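Local coordinates for glycosylation Associate Protein 2 (PDB 6OYC) that probably takes part in the glycosylation and export of serine-rich surface glycoproteins through the accessory Sec system, as part of the Gap123 complex, at residues Lys393-Glu405 / Leu427-Trp440. Numbering follows the deposited sequence.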
ATOM      1  N   LYS B 393      -4.076   3.127  21.389  1.00 51.99           N
ATOM      2  CA  LYS B 393      -3.423   4.427  21.461  1.00 52.95           C
ATOM      3  C   LYS B 393      -4.092   5.382  20.481  1.00 52.98           C
ATOM      4  O   LYS B 393      -3.448   5.872  19.543  1.00 52.04           O
ATOM      5  CB  LYS B 393      -1.923   4.297  21.197  1.00 58.03           C
ATOM      6  CG  LYS B 393      -1.273   3.191  22.023  1.00 60.75           C
ATOM      7  CD  LYS B 393       0.236   3.153  21.859  1.00 66.99           C
ATOM      8  CE  LYS B 393       0.897   2.368  22.980  1.00 70.17           C
ATOM      9  NZ  LYS B 393       2.373   2.243  22.803  1.00 82.47           N
ATOM     10  N   PRO B 394      -5.375   5.689  20.688  1.00 50.82           N
ATOM     11  CA  PRO B 394      -6.130   6.425  19.669  1.00 50.58           C
ATOM     12  C   PRO B 394      -5.631   7.848  19.507  1.00 51.22           C
ATOM     13  O   PRO B 394      -5.196   8.492  20.463  1.00 55.37           O
ATOM     14  CB  PRO B 394      -7.565   6.406  20.212  1.00 51.67           C
ATOM     15  CG  PRO B 394      -7.389   6.317  21.708  1.00 51.00           C
ATOM     16  CD  PRO B 394      -6.171   5.455  21.911  1.00 49.33           C
ATOM     17  N   ILE B 395      -5.686   8.330  18.268  1.00 48.33           N
ATOM     18  CA  ILE B 395      -5.446   9.726  17.940  1.00 47.16           C
ATOM     19  C   ILE B 395      -6.650  10.210  17.147  1.00 46.18           C
ATOM     20  O   ILE B 395      -6.886   9.734  16.029  1.00 45.80           O
ATOM     21  CB  ILE B 395      -4.153   9.929  17.142  1.00 47.55           C
ATOM     22  CG1 ILE B 395      -2.978   9.255  17.846  1.00 49.05           C
ATOM     23  CG2 ILE B 395      -3.888  11.419  16.965  1.00 47.53           C
ATOM     24  CD1 ILE B 395      -1.710   9.250  17.043  1.00 44.51           C
ATOM     25  N   PHE B 396      -7.424  11.132  17.725  1.00 46.02           N
ATOM     26  CA  PHE B 396      -8.607  11.679  17.069  1.00 48.60           C
ATOM     27  C   PHE B 396      -8.566  13.185  16.907  1.00 48.12           C
ATOM     28  O   PHE B 396      -9.281  13.717  16.049  1.00 48.44           O
ATOM     29  CB  PHE B 396      -9.902  11.348  17.843  1.00 51.98           C
ATOM     30  CG  PHE B 396     -10.129   9.877  18.120  1.00 50.73           C
ATOM     31  CD1 PHE B 396      -9.695   8.898  17.241  1.00 49.79           C
ATOM     32  CD2 PHE B 396     -10.818   9.484  19.268  1.00 51.34           C
ATOM     33  CE1 PHE B 396      -9.924   7.542  17.512  1.00 51.73           C
ATOM     34  CE2 PHE B 396     -11.053   8.142  19.544  1.00 50.37           C
ATOM     35  CZ  PHE B 396     -10.603   7.168  18.665  1.00 51.91           C
ATOM     36  N   ASN B 397      -7.782  13.885  17.713  1.00 48.09           N
ATOM     37  CA  ASN B 397      -7.776  15.340  17.727  1.00 52.30           C
ATOM     38  C   ASN B 397      -6.461  15.796  17.101  1.00 53.60           C
ATOM     39  O   ASN B 397      -5.480  16.073  17.797  1.00 52.01           O
ATOM     40  CB  ASN B 397      -7.973  15.858  19.150  1.00 54.17           C
ATOM     41  CG  ASN B 397      -9.247  15.313  19.795  1.00 55.28           C
ATOM     42  OD1 ASN B 397     -10.362  15.688  19.415  1.00 52.42           O
ATOM     43  ND2 ASN B 397      -9.085  14.413  20.756  1.00 54.84           N
ATOM     44  N   LEU B 398      -6.449  15.862  15.767  1.00 51.08           N
ATOM     45  CA  LEU B 398      -5.205  16.165  15.064  1.00 52.53           C
ATOM     46  C   LEU B 398      -4.785  17.613  15.287  1.00 49.30           C
ATOM     47  O   LEU B 398      -3.604  17.888  15.537  1.00 49.29           O
ATOM     48  CB  LEU B 398      -5.362  15.859  13.575  1.00 46.86           C
ATOM     49  CG  LEU B 398      -4.992  14.426  13.209  1.00 45.55           C
ATOM     50  CD1 LEU B 398      -5.123  14.192  11.710  1.00 46.15           C
ATOM     51  CD2 LEU B 398      -3.591  14.106  13.703  1.00 45.16           C
ATOM     52  N   GLY B 399      -5.737  18.550  15.203  1.00 48.26           N
ATOM     53  CA  GLY B 399      -5.452  19.933  15.552  1.00 53.20           C
ATOM     54  C   GLY B 399      -4.867  20.094  16.943  1.00 52.56           C
ATOM     55  O   GLY B 399      -4.009  20.954  17.165  1.00 51.79           O
ATOM     56  N   THR B 400      -5.297  19.254  17.888  1.00 50.09           N
ATOM     57  CA  THR B 400      -4.684  19.239  19.214  1.00 52.40           C
ATOM     58  C   THR B 400      -3.262  18.685  19.163  1.00 53.45           C
ATOM     59  O   THR B 400      -2.358  19.222  19.818  1.00 52.22           O
ATOM     60  CB  THR B 400      -5.549  18.419  20.179  1.00 52.03           C
ATOM     61  OG1 THR B 400      -6.775  19.119  20.438  1.00 44.05           O
ATOM     62  CG2 THR B 400      -4.806  18.147  21.490  1.00 40.11           C
ATOM     63  N   VAL B 401      -3.044  17.605  18.402  1.00 49.57           N
ATOM     64  CA  VAL B 401      -1.685  17.094  18.224  1.00 50.71           C
ATOM     65  C   VAL B 401      -0.792  18.179  17.641  1.00 51.51           C
ATOM     66  O   VAL B 401       0.371  18.340  18.041  1.00 49.78           O
ATOM     67  CB  VAL B 401      -1.697  15.832  17.344  1.00 53.04           C
ATOM     68  CG1 VAL B 401      -0.260  15.336  17.069  1.00 44.86           C
ATOM     69  CG2 VAL B 401      -2.557  14.736  17.994  1.00 48.39           C
ATOM     70  N   ALA B 402      -1.342  18.956  16.705  1.00 51.07           N
ATOM     71  CA  ALA B 402      -0.606  20.057  16.103  1.00 50.33           C
ATOM     72  C   ALA B 402      -0.171  21.060  17.165  1.00 56.09           C
ATOM     73  O   ALA B 402       1.024  21.350  17.307  1.00 54.98           O
ATOM     74  CB  ALA B 402      -1.466  20.725  15.028  1.00 43.13           C
ATOM     75  N   GLN B 403      -1.129  21.569  17.948  1.00 57.28           N
ATOM     76  CA  GLN B 403      -0.812  22.554  18.981  1.00 57.62           C
ATOM     77  C   GLN B 403       0.216  22.042  19.979  1.00 58.83           C
ATOM     78  O   GLN B 403       1.001  22.827  20.509  1.00 63.05           O
ATOM     79  CB  GLN B 403      -2.084  22.969  19.702  1.00 59.84           C
ATOM     80  CG  GLN B 403      -3.067  23.651  18.782  1.00 59.07           C
ATOM     81  CD  GLN B 403      -2.590  25.026  18.385  1.00 60.54           C
ATOM     82  OE1 GLN B 403      -1.731  25.596  19.048  1.00 63.74           O
ATOM     83  NE2 GLN B 403      -3.135  25.565  17.298  1.00 59.95           N
ATOM     84  N   ARG B 404       0.257  20.739  20.225  1.00 57.87           N
ATOM     85  CA  ARG B 404       1.293  20.185  21.085  1.00 63.16           C
ATOM     86  C   ARG B 404       2.703  20.543  20.612  1.00 61.90           C
ATOM     87  O   ARG B 404       3.659  20.381  21.378  1.00 62.58           O
ATOM     88  CB  ARG B 404       1.107  18.666  21.166  1.00 67.78           C
ATOM     89  CG  ARG B 404       2.019  17.942  22.137  1.00 74.58           C
ATOM     90  CD  ARG B 404       2.717  16.808  21.415  1.00 80.06           C
ATOM     91  NE  ARG B 404       3.789  16.190  22.190  1.00 84.94           N
ATOM     92  CZ  ARG B 404       5.020  16.685  22.293  1.00 91.30           C
ATOM     93  NH1 ARG B 404       5.340  17.822  21.677  1.00 84.28           N
ATOM     94  NH2 ARG B 404       5.930  16.046  23.016  1.00 95.83           N
ATOM     95  N   GLU B 405       2.857  21.041  19.382  1.00 59.68           N
ATOM     96  CA  GLU B 405       4.175  21.420  18.888  1.00 59.70           C
ATOM     97  C   GLU B 405       4.607  22.799  19.371  1.00 62.81           C
ATOM     98  O   GLU B 405       5.804  23.102  19.336  1.00 67.06           O
ATOM     99  CB  GLU B 405       4.216  21.356  17.354  1.00 57.75           C
ATOM    100  CG  GLU B 405       4.008  19.948  16.762  1.00 56.49           C
ATOM    101  CD  GLU B 405       5.054  18.947  17.239  1.00 59.18           C
ATOM    102  OE1 GLU B 405       6.265  19.241  17.108  1.00 57.64           O
ATOM    103  OE2 GLU B 405       4.669  17.867  17.745  1.00 61.94           O
ATOM    104  N   LEU B 427      -1.935  27.288  10.025  1.00 51.89           N
ATOM    105  CA  LEU B 427      -1.680  26.775  11.359  1.00 54.09           C
ATOM    106  C   LEU B 427      -2.329  27.611  12.455  1.00 59.20           C
ATOM    107  O   LEU B 427      -1.891  27.545  13.610  1.00 59.68           O
ATOM    108  CB  LEU B 427      -0.176  26.676  11.600  1.00 56.96           C
ATOM    109  CG  LEU B 427       0.499  25.618  10.741  1.00 57.36           C
ATOM    110  CD1 LEU B 427       1.921  25.445  11.201  1.00 50.91           C
ATOM    111  CD2 LEU B 427      -0.281  24.284  10.794  1.00 54.27           C
ATOM    112  N   THR B 428      -3.359  28.392  12.134  1.00 54.81           N
ATOM    113  CA  THR B 428      -3.998  29.166  13.189  1.00 61.00           C
ATOM    114  C   THR B 428      -4.658  28.229  14.194  1.00 62.49           C
ATOM    115  O   THR B 428      -5.043  27.099  13.868  1.00 60.54           O
ATOM    116  CB  THR B 428      -5.026  30.152  12.616  1.00 59.84           C
ATOM    117  OG1 THR B 428      -6.027  29.450  11.870  1.00 59.27           O
ATOM    118  CG2 THR B 428      -4.346  31.172  11.709  1.00 61.56           C
ATOM    119  N   SER B 429      -4.753  28.696  15.443  1.00 63.16           N
ATOM    120  CA  SER B 429      -5.479  27.937  16.458  1.00 62.45           C
ATOM    121  C   SER B 429      -6.929  27.693  16.042  1.00 61.05           C
ATOM    122  O   SER B 429      -7.505  26.646  16.365  1.00 60.01           O
ATOM    123  CB  SER B 429      -5.415  28.667  17.800  1.00 62.15           C
ATOM    124  OG  SER B 429      -5.707  30.043  17.626  1.00 68.46           O
ATOM    125  N   SER B 430      -7.528  28.634  15.311  1.00 58.73           N
ATOM    126  CA  SER B 430      -8.855  28.404  14.753  1.00 58.79           C
ATOM    127  C   SER B 430      -8.856  27.195  13.821  1.00 62.84           C
ATOM    128  O   SER B 430      -9.720  26.318  13.924  1.00 62.77           O
ATOM    129  CB  SER B 430      -9.330  29.659  14.024  1.00 55.11           C
ATOM    130  OG  SER B 430     -10.375  29.358  13.115  1.00 67.05           O
ATOM    131  N   SER B 431      -7.886  27.127  12.902  1.00 64.02           N
ATOM    132  CA  SER B 431      -7.772  25.958  12.032  1.00 57.87           C
ATOM    133  C   SER B 431      -7.561  24.686  12.840  1.00 55.41           C
ATOM    134  O   SER B 431      -8.070  23.618  12.477  1.00 55.73           O
ATOM    135  CB  SER B 431      -6.621  26.147  11.038  1.00 57.70           C
ATOM    136  OG  SER B 431      -7.032  26.886   9.899  1.00 58.20           O
ATOM    137  N   SER B 432      -6.813  24.776  13.939  1.00 53.48           N
ATOM    138  CA  SER B 432      -6.545  23.587  14.743  1.00 56.07           C
ATOM    139  C   SER B 432      -7.841  22.982  15.287  1.00 60.04           C
ATOM    140  O   SER B 432      -8.047  21.762  15.219  1.00 54.85           O
ATOM    141  CB  SER B 432      -5.581  23.935  15.873  1.00 55.97           C
ATOM    142  OG  SER B 432      -4.242  23.881  15.423  1.00 56.03           O
ATOM    143  N   GLU B 433      -8.740  23.827  15.805  1.00 59.43           N
ATOM    144  CA  GLU B 433     -10.012  23.321  16.303  1.00 63.13           C
ATOM    145  C   GLU B 433     -10.882  22.820  15.154  1.00 62.47           C
ATOM    146  O   GLU B 433     -11.633  21.849  15.308  1.00 55.67           O
ATOM    147  CB  GLU B 433     -10.726  24.403  17.130  1.00 68.12           C
ATOM    148  CG  GLU B 433     -11.717  25.294  16.359  1.00 75.46           C
ATOM    149  CD  GLU B 433     -12.309  26.399  17.236  1.00 84.90           C
ATOM    150  OE1 GLU B 433     -11.962  26.429  18.436  1.00 89.88           O
ATOM    151  OE2 GLU B 433     -13.108  27.232  16.730  1.00 82.84           O
ATOM    152  N   LYS B 434     -10.776  23.468  13.992  1.00 60.28           N
ATOM    153  CA  LYS B 434     -11.492  23.003  12.807  1.00 58.48           C
ATOM    154  C   LYS B 434     -11.062  21.593  12.418  1.00 57.98           C
ATOM    155  O   LYS B 434     -11.893  20.763  12.023  1.00 56.19           O
ATOM    156  CB  LYS B 434     -11.251  23.967  11.642  1.00 62.32           C
ATOM    157  CG  LYS B 434     -12.095  25.232  11.633  1.00 62.77           C
ATOM    158  CD  LYS B 434     -12.187  25.799  10.213  1.00 62.58           C
ATOM    159  CE  LYS B 434     -12.863  27.163  10.202  1.00 73.38           C
ATOM    160  NZ  LYS B 434     -12.236  28.083  11.199  1.00 71.39           N
ATOM    161  N   LEU B 435      -9.759  21.317  12.502  1.00 55.66           N
ATOM    162  CA  LEU B 435      -9.264  19.980  12.203  1.00 55.05           C
ATOM    163  C   LEU B 435      -9.742  18.977  13.247  1.00 52.87           C
ATOM    164  O   LEU B 435     -10.088  17.840  12.906  1.00 49.72           O
ATOM    165  CB  LEU B 435      -7.738  20.000  12.110  1.00 49.92           C
ATOM    166  CG  LEU B 435      -6.984  18.675  12.003  1.00 49.62           C
ATOM    167  CD1 LEU B 435      -7.567  17.842  10.881  1.00 51.80           C
ATOM    168  CD2 LEU B 435      -5.481  18.913  11.779  1.00 46.39           C
ATOM    169  N   ASN B 436      -9.758  19.370  14.523  1.00 53.61           N
ATOM    170  CA  ASN B 436     -10.375  18.518  15.534  1.00 51.06           C
ATOM    171  C   ASN B 436     -11.825  18.229  15.168  1.00 53.24           C
ATOM    172  O   ASN B 436     -12.269  17.075  15.180  1.00 51.42           O
ATOM    173  CB  ASN B 436     -10.290  19.175  16.909  1.00 47.91           C
ATOM    174  CG  ASN B 436      -8.924  19.026  17.546  1.00 52.90           C
ATOM    175  OD1 ASN B 436      -8.079  18.288  17.058  1.00 53.87           O
ATOM    176  ND2 ASN B 436      -8.701  19.738  18.641  1.00 53.84           N
ATOM    177  N   ASN B 437     -12.565  19.265  14.783  1.00 50.52           N
ATOM    178  CA  ASN B 437     -13.983  19.082  14.519  1.00 56.61           C
ATOM    179  C   ASN B 437     -14.217  18.265  13.258  1.00 57.90           C
ATOM    180  O   ASN B 437     -15.239  17.573  13.148  1.00 58.89           O
ATOM    181  CB  ASN B 437     -14.664  20.446  14.449  1.00 57.88           C
ATOM    182  CG  ASN B 437     -14.733  21.120  15.819  1.00 64.33           C
ATOM    183  OD1 ASN B 437     -14.816  20.440  16.847  1.00 66.69           O
ATOM    184  ND2 ASN B 437     -14.677  22.443  15.841  1.00 63.03           N
ATOM    185  N   TYR B 438     -13.275  18.323  12.313  1.00 58.15           N
ATOM    186  CA  TYR B 438     -13.342  17.499  11.110  1.00 53.26           C
ATOM    187  C   TYR B 438     -13.542  16.029  11.447  1.00 48.63           C
ATOM    188  O   TYR B 438     -14.335  15.332  10.801  1.00 49.91           O
ATOM    189  CB  TYR B 438     -12.056  17.689  10.313  1.00 53.09           C
ATOM    190  CG  TYR B 438     -12.073  17.105   8.927  1.00 43.18           C
ATOM    191  CD1 TYR B 438     -12.709  17.764   7.885  1.00 39.77           C
ATOM    192  CD2 TYR B 438     -11.422  15.914   8.654  1.00 42.02           C
ATOM    193  CE1 TYR B 438     -12.703  17.246   6.604  1.00 39.96           C
ATOM    194  CE2 TYR B 438     -11.416  15.385   7.374  1.00 44.17           C
ATOM    195  CZ  TYR B 438     -12.055  16.060   6.356  1.00 38.29           C
ATOM    196  OH  TYR B 438     -12.054  15.545   5.089  1.00 43.77           O
ATOM    197  N   PHE B 439     -12.826  15.538  12.456  1.00 47.35           N
ATOM    198  CA  PHE B 439     -12.995  14.149  12.864  1.00 51.12           C
ATOM    199  C   PHE B 439     -14.400  13.890  13.415  1.00 55.21           C
ATOM    200  O   PHE B 439     -15.080  12.943  12.990  1.00 51.78           O
ATOM    201  CB  PHE B 439     -11.929  13.774  13.898  1.00 46.06           C
ATOM    202  CG  PHE B 439     -12.098  12.385  14.454  1.00 52.86           C
ATOM    203  CD1 PHE B 439     -11.564  11.289  13.787  1.00 48.62           C
ATOM    204  CD2 PHE B 439     -12.811  12.171  15.628  1.00 51.78           C
ATOM    205  CE1 PHE B 439     -11.730  10.012  14.290  1.00 50.69           C
ATOM    206  CE2 PHE B 439     -12.978  10.899  16.134  1.00 51.41           C
ATOM    207  CZ  PHE B 439     -12.442   9.818  15.469  1.00 49.34           C
ATOM    208  N   TRP B 440     -14.858  14.719  14.362  1.00 53.38           N
ATOM    209  CA  TRP B 440     -16.113  14.412  15.053  1.00 56.86           C
ATOM    210  C   TRP B 440     -17.339  14.606  14.172  1.00 57.04           C
ATOM    211  O   TRP B 440     -18.363  13.970  14.434  1.00 57.48           O
ATOM    212  CB  TRP B 440     -16.225  15.241  16.328  1.00 57.64           C
ATOM    213  CG  TRP B 440     -15.129  14.919  17.225  1.00 53.18           C
ATOM    214  CD1 TRP B 440     -14.027  15.672  17.453  1.00 53.82           C
ATOM    215  CD2 TRP B 440     -14.964  13.713  17.981  1.00 52.36           C
ATOM    216  NE1 TRP B 440     -13.185  15.021  18.323  1.00 56.64           N
ATOM    217  CE2 TRP B 440     -13.740  13.816  18.663  1.00 52.77           C
ATOM    218  CE3 TRP B 440     -15.735  12.564  18.158  1.00 56.13           C
ATOM    219  CZ2 TRP B 440     -13.270  12.814  19.510  1.00 54.47           C
ATOM    220  CZ3 TRP B 440     -15.263  11.570  19.003  1.00 51.04           C
ATOM    221  CH2 TRP B 440     -14.047  11.700  19.662  1.00 53.68           C
TER
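Gly399 presses its backbone against Ser432, with a CA-H...O contact of 3.2 Å from Gly399 CA to Ser432 O; lacking a side chain, Gly399 lets the two backbones meet directly. The axes of 398-403 and 429-440 approach to 7.3 Å here, running roughly antiparallel (145°). Asn436 lies across the first turn of the shorter helix and uses both ends of its amide: OD1 accepts from Thr400 N (3.1 Å), while ND2 gives a bond of 2.7 Å to Thr400 OG1. That hydroxyl faces the amide because it stands beside its own backbone N, chi1 -69°. The fold is consistent with an α/β-hydrolase-like domain, in which 393-405 follows strand 388-392 of the mixed sheet and helix 429-440 packs among the surrounding helices. At the Phe396 end, against helices 372-381 and 467-473, the packing is apolar and close. Phe396 makes a CH-pi contact, its CB over the face of the Phe439 ring, 3.7 Å from the centroid, and the two rings are nearly parallel but slid apart. Trp440 completes the cluster and points its indole NE1 almost straight at Asn397 OD1 (3.1 Å, 168°), which lies in the indole plane; Asp470 takes the ND2 of the same amide. Toward Leu427 and Ser429, both exposed, the contact thins. There Gln403, its chain bent at chi2, reaches across to Ser432 OG with NE2 (2.8 Å), and Gln420 of helix 416-424 bonds the same hydroxyl.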